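Local structure of chromatin structure-remodeling complex subunit RSC2 (Saccharomyces cerevisiae, 4BB7) at residues 64-69 / 89-94; 83-88 / 128-133. The protein is a subunit of the ATP-dependent RSC complex, which remodels and positions nucleosomes in transcription regulation, and contains the BAH domain described here, a histone H3-binding module. One frame throughout, in Å; residues are numbered along the deposited sequence.

Along the chain the segments of the two contacts alternate: 64-69, 83-88, 89-94, 128-133. Their centres lie 11 Å apart within the BAH domain, a family of the SH3 clan. Strand 87-96 runs through both. Contact 1 pairs its later part with strand 60-68, at the margin of the six-stranded sheet; contact 2 joins its beginning and the preceding loop to strand 130-133, which belongs to a small hairpin with strand 138-141. The contacts meet directly, Tyr-68 O lying 3.0 Å from Met-87 N, a probable hydrogen bond. The chain turns a corner at Gly-90; around Met-87 and Lys-88 it borders both strand 60-68 and strand 130-133, joining the hairpin to the main sheet.

Contact 1: residues 64-69 / 89-94; sequences ACWYYR and TGQYRD
Three aromatic rings of this antiparallel pairing each carry an aliphatic or sulfur group on one face. Arg-93 CG sits 3.6 Å from the centroid of the six-membered ring of Trp-66, a CH-pi contact. A bend at chi2 (-63°) then brings one face of the Arg-93 guanidinium to Trp-66 CH2. Arg-93 NE bonds to Gln-91 OE1 at 3.3 Å, while NH1 is held by the carbonyl of Pro-197. Thr-89 CG2 stands over the centre of the Tyr-68 ring, 3.5 Å from its centroid. Cys-65 SG lies above the Tyr-92 ring, 3.9 Å from its centroid and offset toward the rim. The Tyr-67 ring meets Cys-65 O at its edge, in plane.

Ala-64 and Arg-93 form the hydrogen-bonded pair, Cys-65 and Tyr-92 the non-hydrogen-bonded one. Trp-66 N gives a nearly straight bond to Gln-91 O (2.9 Å). Trp-66 O is gripped twice: Thr-89 N approaches in the carbonyl plane at 3.3 Å, and Thr-89 OG1, set between the backbone N and C (chi1 67°), donates from above that plane at 2.8 Å. An alanine in place of Trp-66 would strip the ring from beneath Arg-93 and the NE1 bond to His-95, and would probably loosen the packing of both side chains.

Glu-134 ties together the tips of Tyr-68 and Gln-91. Strand 60-68 bonds on its far side to strand 45-54, through Cys-65 with Gln-48 and Tyr-67 with Val-46; strand 87-96 is outermost in this chain's sheet, and Pro-56 of the second subunit packs on Tyr-92.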
loop_
_atom_site.group_PDB
_atom_site.type_symbol
_atom_site.label_atom_id
_atom_site.label_comp_id
_atom_site.label_asym_id
_atom_site.label_seq_id
_atom_site.Cartn_x
_atom_site.Cartn_y
_atom_site.Cartn_z
ATOM N N ALA A 64 -9.270 -1.722 -3.821
ATOM C CA ALA A 64 -10.707 -1.879 -3.627
ATOM C C ALA A 64 -11.174 -1.359 -2.268
ATOM O O ALA A 64 -10.461 -1.466 -1.270
ATOM C CB ALA A 64 -11.102 -3.338 -3.802
ATOM N N CYS A 65 -12.375 -0.783 -2.243
ATOM C CA CYS A 65 -13.014 -0.392 -0.994
ATOM C C CYS A 65 -13.852 -1.553 -0.471
ATOM O O CYS A 65 -14.817 -1.971 -1.112
ATOM C CB CYS A 65 -13.893 0.842 -1.190
ATOM S SG CYS A 65 -14.658 1.463 0.342
ATOM N N TRP A 66 -13.478 -2.070 0.695
ATOM C CA TRP A 66 -14.147 -3.231 1.268
ATOM C C TRP A 66 -15.560 -2.926 1.740
ATOM O O TRP A 66 -15.854 -1.819 2.191
ATOM C CB TRP A 66 -13.331 -3.807 2.429
ATOM C CG TRP A 66 -12.105 -4.554 2.000
ATOM C CD1 TRP A 66 -11.723 -4.838 0.721
ATOM C CD2 TRP A 66 -11.098 -5.111 2.852
ATOM N NE1 TRP A 66 -10.540 -5.539 0.725
ATOM C CE2 TRP A 66 -10.136 -5.721 2.020
ATOM C CE3 TRP A 66 -10.917 -5.155 4.239
ATOM C CZ2 TRP A 66 -9.010 -6.367 2.527
ATOM C CZ3 TRP A 66 -9.799 -5.799 4.741
ATOM C CH2 TRP A 66 -8.860 -6.397 3.886
ATOM N N TYR A 67 -16.430 -3.921 1.621
ATOM C CA TYR A 67 -17.776 -3.860 2.173
ATOM C C TYR A 67 -18.009 -5.113 3.008
ATOM O O TYR A 67 -17.919 -6.228 2.498
ATOM C CB TYR A 67 -18.817 -3.770 1.057
ATOM C CG TYR A 67 -18.869 -2.429 0.363
ATOM C CD1 TYR A 67 -17.771 -1.943 -0.341
ATOM C CD2 TYR A 67 -20.022 -1.655 0.392
ATOM C CE1 TYR A 67 -17.815 -0.719 -0.984
ATOM C CE2 TYR A 67 -20.076 -0.430 -0.252
ATOM C CZ TYR A 67 -18.969 0.031 -0.935
ATOM O OH TYR A 67 -19.023 1.246 -1.572
ATOM N N TYR A 68 -18.296 -4.928 4.290
ATOM C CA TYR A 68 -18.460 -6.054 5.204
ATOM C C TYR A 68 -19.822 -6.724 5.066
ATOM O O TYR A 68 -20.793 -6.105 4.629
ATOM C CB TYR A 68 -18.262 -5.604 6.654
ATOM C CG TYR A 68 -16.831 -5.284 7.023
ATOM C CD1 TYR A 68 -15.786 -5.570 6.153
ATOM C CD2 TYR A 68 -16.524 -4.710 8.249
ATOM C CE1 TYR A 68 -14.474 -5.284 6.492
ATOM C CE2 TYR A 68 -15.216 -4.420 8.597
ATOM C CZ TYR A 68 -14.195 -4.707 7.715
ATOM O OH TYR A 68 -12.893 -4.418 8.058
ATOM N N ARG A 69 -19.883 -7.998 5.435
ATOM C CA ARG A 69 -21.154 -8.683 5.594
ATOM C C ARG A 69 -21.509 -8.592 7.072
ATOM O O ARG A 69 -20.636 -8.330 7.899
ATOM C CB ARG A 69 -21.041 -10.146 5.169
ATOM C CG ARG A 69 -20.439 -10.368 3.792
ATOM C CD ARG A 69 -20.322 -11.857 3.511
ATOM N NE ARG A 69 -19.595 -12.151 2.280
ATOM C CZ ARG A 69 -20.170 -12.531 1.144
ATOM N NH1 ARG A 69 -21.487 -12.660 1.075
ATOM N NH2 ARG A 69 -19.427 -12.784 0.078
ATOM N N THR A 89 -17.180 0.279 4.291
ATOM C CA THR A 89 -16.169 0.530 5.313
ATOM C C THR A 89 -15.142 1.568 4.866
ATOM O O THR A 89 -15.192 2.075 3.744
ATOM C CB THR A 89 -15.442 -0.772 5.717
ATOM O OG1 THR A 89 -14.660 -1.257 4.618
ATOM C CG2 THR A 89 -16.449 -1.838 6.123
ATOM N N GLY A 90 -14.208 1.876 5.756
ATOM C CA GLY A 90 -13.143 2.807 5.448
ATOM C C GLY A 90 -11.896 2.090 4.977
ATOM O O GLY A 90 -10.818 2.674 4.937
ATOM N N GLN A 91 -12.046 0.821 4.614
ATOM C CA GLN A 91 -10.912 -0.001 4.202
ATOM C C GLN A 91 -10.652 0.054 2.698
ATOM O O GLN A 91 -11.352 -0.583 1.913
ATOM C CB GLN A 91 -11.126 -1.449 4.640
ATOM C CG GLN A 91 -11.269 -1.624 6.142
ATOM C CD GLN A 91 -9.963 -1.414 6.880
ATOM O OE1 GLN A 91 -8.881 -1.652 6.339
ATOM N NE2 GLN A 91 -10.055 -0.964 8.125
ATOM N N TYR A 92 -9.644 0.820 2.297
ATOM C CA TYR A 92 -9.211 0.830 0.903
ATOM C C TYR A 92 -7.910 0.044 0.789
ATOM O O TYR A 92 -6.833 0.563 1.073
ATOM C CB TYR A 92 -9.047 2.264 0.388
ATOM C CG TYR A 92 -10.325 3.073 0.463
ATOM C CD1 TYR A 92 -10.755 3.616 1.668
ATOM C CD2 TYR A 92 -11.104 3.290 -0.665
ATOM C CE1 TYR A 92 -11.924 4.355 1.749
ATOM C CE2 TYR A 92 -12.277 4.028 -0.596
ATOM C CZ TYR A 92 -12.683 4.558 0.616
ATOM O OH TYR A 92 -13.848 5.294 0.699
ATOM N N ARG A 93 -8.024 -1.216 0.387
ATOM C CA ARG A 93 -6.891 -2.133 0.407
ATOM C C ARG A 93 -6.368 -2.448 -0.988
ATOM O O ARG A 93 -7.109 -2.393 -1.967
ATOM C CB ARG A 93 -7.279 -3.435 1.114
ATOM C CG ARG A 93 -7.498 -3.307 2.615
ATOM C CD ARG A 93 -6.215 -2.893 3.321
ATOM N NE ARG A 93 -6.321 -3.019 4.770
ATOM C CZ ARG A 93 -5.837 -4.041 5.468
ATOM N NH1 ARG A 93 -5.206 -5.031 4.853
ATOM N NH2 ARG A 93 -5.980 -4.071 6.784
ATOM N N ASP A 94 -5.086 -2.785 -1.064
ATOM C CA ASP A 94 -4.463 -3.192 -2.317
ATOM C C ASP A 94 -4.457 -4.713 -2.443
ATOM O O ASP A 94 -4.122 -5.418 -1.490
ATOM C CB ASP A 94 -3.027 -2.669 -2.400
ATOM C CG ASP A 94 -2.958 -1.154 -2.462
ATOM O OD1 ASP A 94 -3.991 -0.521 -2.766
ATOM O OD2 ASP A 94 -1.867 -0.597 -2.219
#

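Contact 2: residues 83-88 / 128-133; sequences KNEVMK and CEFRYN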
loop_
_atom_site.group_PDB
_atom_site.type_symbol
_atom_site.label_atom_id
_atom_site.label_comp_id
_atom_site.label_asym_id
_atom_site.label_seq_id
_atom_site.Cartn_x
_atom_site.Cartn_y
_atom_site.Cartn_z
ATOM N N LYS A 83 -31.582 -9.608 3.091
ATOM C CA LYS A 83 -30.922 -10.736 2.458
ATOM C C LYS A 83 -29.869 -10.187 1.506
ATOM O O LYS A 83 -30.175 -9.385 0.624
ATOM C CB LYS A 83 -31.927 -11.612 1.706
ATOM C CG LYS A 83 -31.290 -12.777 0.966
ATOM C CD LYS A 83 -32.300 -13.870 0.668
ATOM C CE LYS A 83 -32.849 -14.480 1.953
ATOM N NZ LYS A 83 -33.771 -15.627 1.689
ATOM N N ASN A 84 -28.624 -10.605 1.707
ATOM C CA ASN A 84 -27.514 -10.133 0.887
ATOM C C ASN A 84 -27.106 -8.691 1.170
ATOM O O ASN A 84 -26.597 -8.004 0.286
ATOM C CB ASN A 84 -27.835 -10.299 -0.597
ATOM C CG ASN A 84 -27.967 -11.744 -1.000
ATOM O OD1 ASN A 84 -27.172 -12.596 -0.588
ATOM N ND2 ASN A 84 -28.977 -12.036 -1.812
ATOM N N GLU A 85 -27.322 -8.236 2.401
ATOM C CA GLU A 85 -26.933 -6.880 2.773
ATOM C C GLU A 85 -25.438 -6.775 3.027
ATOM O O GLU A 85 -24.832 -7.688 3.586
ATOM C CB GLU A 85 -27.694 -6.396 4.011
ATOM C CG GLU A 85 -27.244 -5.009 4.476
ATOM C CD GLU A 85 -28.063 -4.454 5.633
ATOM O OE1 GLU A 85 -29.106 -5.050 5.979
ATOM O OE2 GLU A 85 -27.653 -3.413 6.193
ATOM N N VAL A 86 -24.852 -5.655 2.605
ATOM C CA VAL A 86 -23.465 -5.331 2.927
ATOM C C VAL A 86 -23.358 -3.891 3.425
ATOM O O VAL A 86 -24.219 -3.058 3.139
ATOM C CB VAL A 86 -22.519 -5.521 1.715
ATOM C CG1 VAL A 86 -22.627 -6.937 1.167
ATOM C CG2 VAL A 86 -22.816 -4.492 0.627
ATOM N N MET A 87 -22.298 -3.607 4.175
ATOM C CA MET A 87 -22.036 -2.262 4.667
ATOM C C MET A 87 -20.703 -1.745 4.133
ATOM O O MET A 87 -19.754 -2.512 3.985
ATOM C CB MET A 87 -22.020 -2.236 6.201
ATOM C CG MET A 87 -23.394 -2.245 6.860
ATOM S SD MET A 87 -24.245 -3.825 6.734
ATOM C CE MET A 87 -23.064 -4.918 7.518
ATOM N N LYS A 88 -20.639 -0.445 3.849
ATOM C CA LYS A 88 -19.417 0.187 3.363
ATOM C C LYS A 88 -18.468 0.518 4.512
ATOM O O LYS A 88 -18.893 0.993 5.568
ATOM C CB LYS A 88 -19.742 1.469 2.593
ATOM C CG LYS A 88 -18.514 2.215 2.090
ATOM C CD LYS A 88 -18.873 3.615 1.630
ATOM C CE LYS A 88 -17.714 4.262 0.904
ATOM N NZ LYS A 88 -16.495 4.325 1.750
ATOM N N CYS A 128 -26.762 -2.258 -0.254
ATOM C CA CYS A 128 -26.156 -1.483 0.818
ATOM C C CYS A 128 -27.018 -0.280 1.179
ATOM O O CYS A 128 -27.383 0.527 0.321
ATOM C CB CYS A 128 -24.743 -1.032 0.428
ATOM S SG CYS A 128 -23.949 0.086 1.615
ATOM N N GLU A 129 -27.349 -0.178 2.459
ATOM C CA GLU A 129 -28.039 0.992 2.976
ATOM C C GLU A 129 -27.126 1.774 3.918
ATOM O O GLU A 129 -27.070 3.002 3.865
ATOM C CB GLU A 129 -29.313 0.584 3.710
ATOM C CG GLU A 129 -30.142 1.761 4.178
ATOM C CD GLU A 129 -31.347 1.333 4.983
ATOM O OE1 GLU A 129 -31.400 0.151 5.372
ATOM O OE2 GLU A 129 -32.239 2.175 5.226
ATOM N N PHE A 130 -26.404 1.047 4.767
ATOM C CA PHE A 130 -25.586 1.658 5.811
ATOM C C PHE A 130 -24.088 1.582 5.535
ATOM O O PHE A 130 -23.599 0.621 4.942
ATOM C CB PHE A 130 -25.868 0.985 7.157
ATOM C CG PHE A 130 -27.308 1.035 7.570
ATOM C CD1 PHE A 130 -27.800 2.120 8.284
ATOM C CD2 PHE A 130 -28.170 0.001 7.245
ATOM C CE1 PHE A 130 -29.125 2.170 8.664
ATOM C CE2 PHE A 130 -29.495 0.044 7.624
ATOM C CZ PHE A 130 -29.975 1.132 8.336
ATOM N N ARG A 131 -23.364 2.603 5.976
ATOM C CA ARG A 131 -21.913 2.525 6.063
ATOM C C ARG A 131 -21.537 2.183 7.502
ATOM O O ARG A 131 -22.299 2.457 8.433
ATOM C CB ARG A 131 -21.252 3.830 5.612
ATOM C CG ARG A 131 -21.798 5.088 6.266
ATOM C CD ARG A 131 -21.034 6.319 5.784
ATOM N NE ARG A 131 -21.587 7.570 6.300
ATOM C CZ ARG A 131 -21.193 8.155 7.426
ATOM N NH1 ARG A 131 -20.240 7.600 8.168
ATOM N NH2 ARG A 131 -21.752 9.294 7.815
ATOM N N TYR A 132 -20.367 1.577 7.676
ATOM C CA TYR A 132 -19.967 1.031 8.968
ATOM C C TYR A 132 -18.751 1.743 9.561
ATOM O O TYR A 132 -17.673 1.763 8.966
ATOM C CB TYR A 132 -19.692 -0.468 8.820
ATOM C CG TYR A 132 -19.210 -1.169 10.070
ATOM C CD1 TYR A 132 -20.027 -1.283 11.186
ATOM C CD2 TYR A 132 -17.946 -1.750 10.121
ATOM C CE1 TYR A 132 -19.594 -1.937 12.327
ATOM C CE2 TYR A 132 -17.504 -2.407 11.255
ATOM C CZ TYR A 132 -18.333 -2.497 12.357
ATOM O OH TYR A 132 -17.901 -3.150 13.490
ATOM N N ASN A 133 -18.940 2.329 10.740
ATOM C CA ASN A 133 -17.852 2.949 11.487
ATOM C C ASN A 133 -17.087 1.894 12.288
ATOM O O ASN A 133 -17.600 1.361 13.270
ATOM C CB ASN A 133 -18.418 4.022 12.424
ATOM C CG ASN A 133 -17.345 4.707 13.265
ATOM O OD1 ASN A 133 -16.248 4.183 13.456
ATOM N ND2 ASN A 133 -17.673 5.884 13.784
HETATM O O HOH W 1 -25.966 -2.150 4.838
#
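Met-87 leaves its strand beside Phe-130, across the run of strand 130-133. Its CB lies 3.5 Å from Phe-130 O and, on the Tyr-132 side, 3.9 Å from Tyr-132 CB. CG, anti to the carbonyl carbon (chi1 -78°), also packs on Phe-130 O and runs beside Phe-130 CB, the two side chains pointing the same way. A bend at chi2 (72°) sets Met-87 SD 3.1 Å from the oxygen of water 1, and a second at chi3 (58°) leads CE away from 128-133. Phe-139 of strand 138-141 packs against both Met-87 and Phe-130.

Next to Met-87 the backbones meet in a single bridge. Lys-88 straddles Arg-131: Lys-88 O accepts a short, nearly straight bond from Tyr-132 N (2.6 Å), whereas Lys-88 N gives only a weak one to Phe-130 O (3.3 Å). Near Val-86 no direct N-H...O bond joins the two segments; water 1 bridges them, beside a CA-H...O contact from Cys-128 CA to Val-86 O, and Val-86 pairs with Val-127. The water donates to Val-86 O and, at 2.5 Å, to Glu-85 OE2, and accepts from Phe-130 N. Glu-85 is extended, with CG anti to the backbone N, and so carries OE2 to the edge of the Phe-130 ring, near its plane; the water too lies in the plane of that ring. Val-86 CG2 packs on Cys-128 CB.

Two carboxylates come near each other without touching, Glu-85 OE2 5.2 Å from Glu-129 OE1. Their repulsion might raise the pKa of one of them, but both oxygens of Glu-85 act as acceptors, OE1 from Tyr-82 N and OE2 from the water, and Glu-129 has its salt bridge to Lys-141, so both probably remain charged.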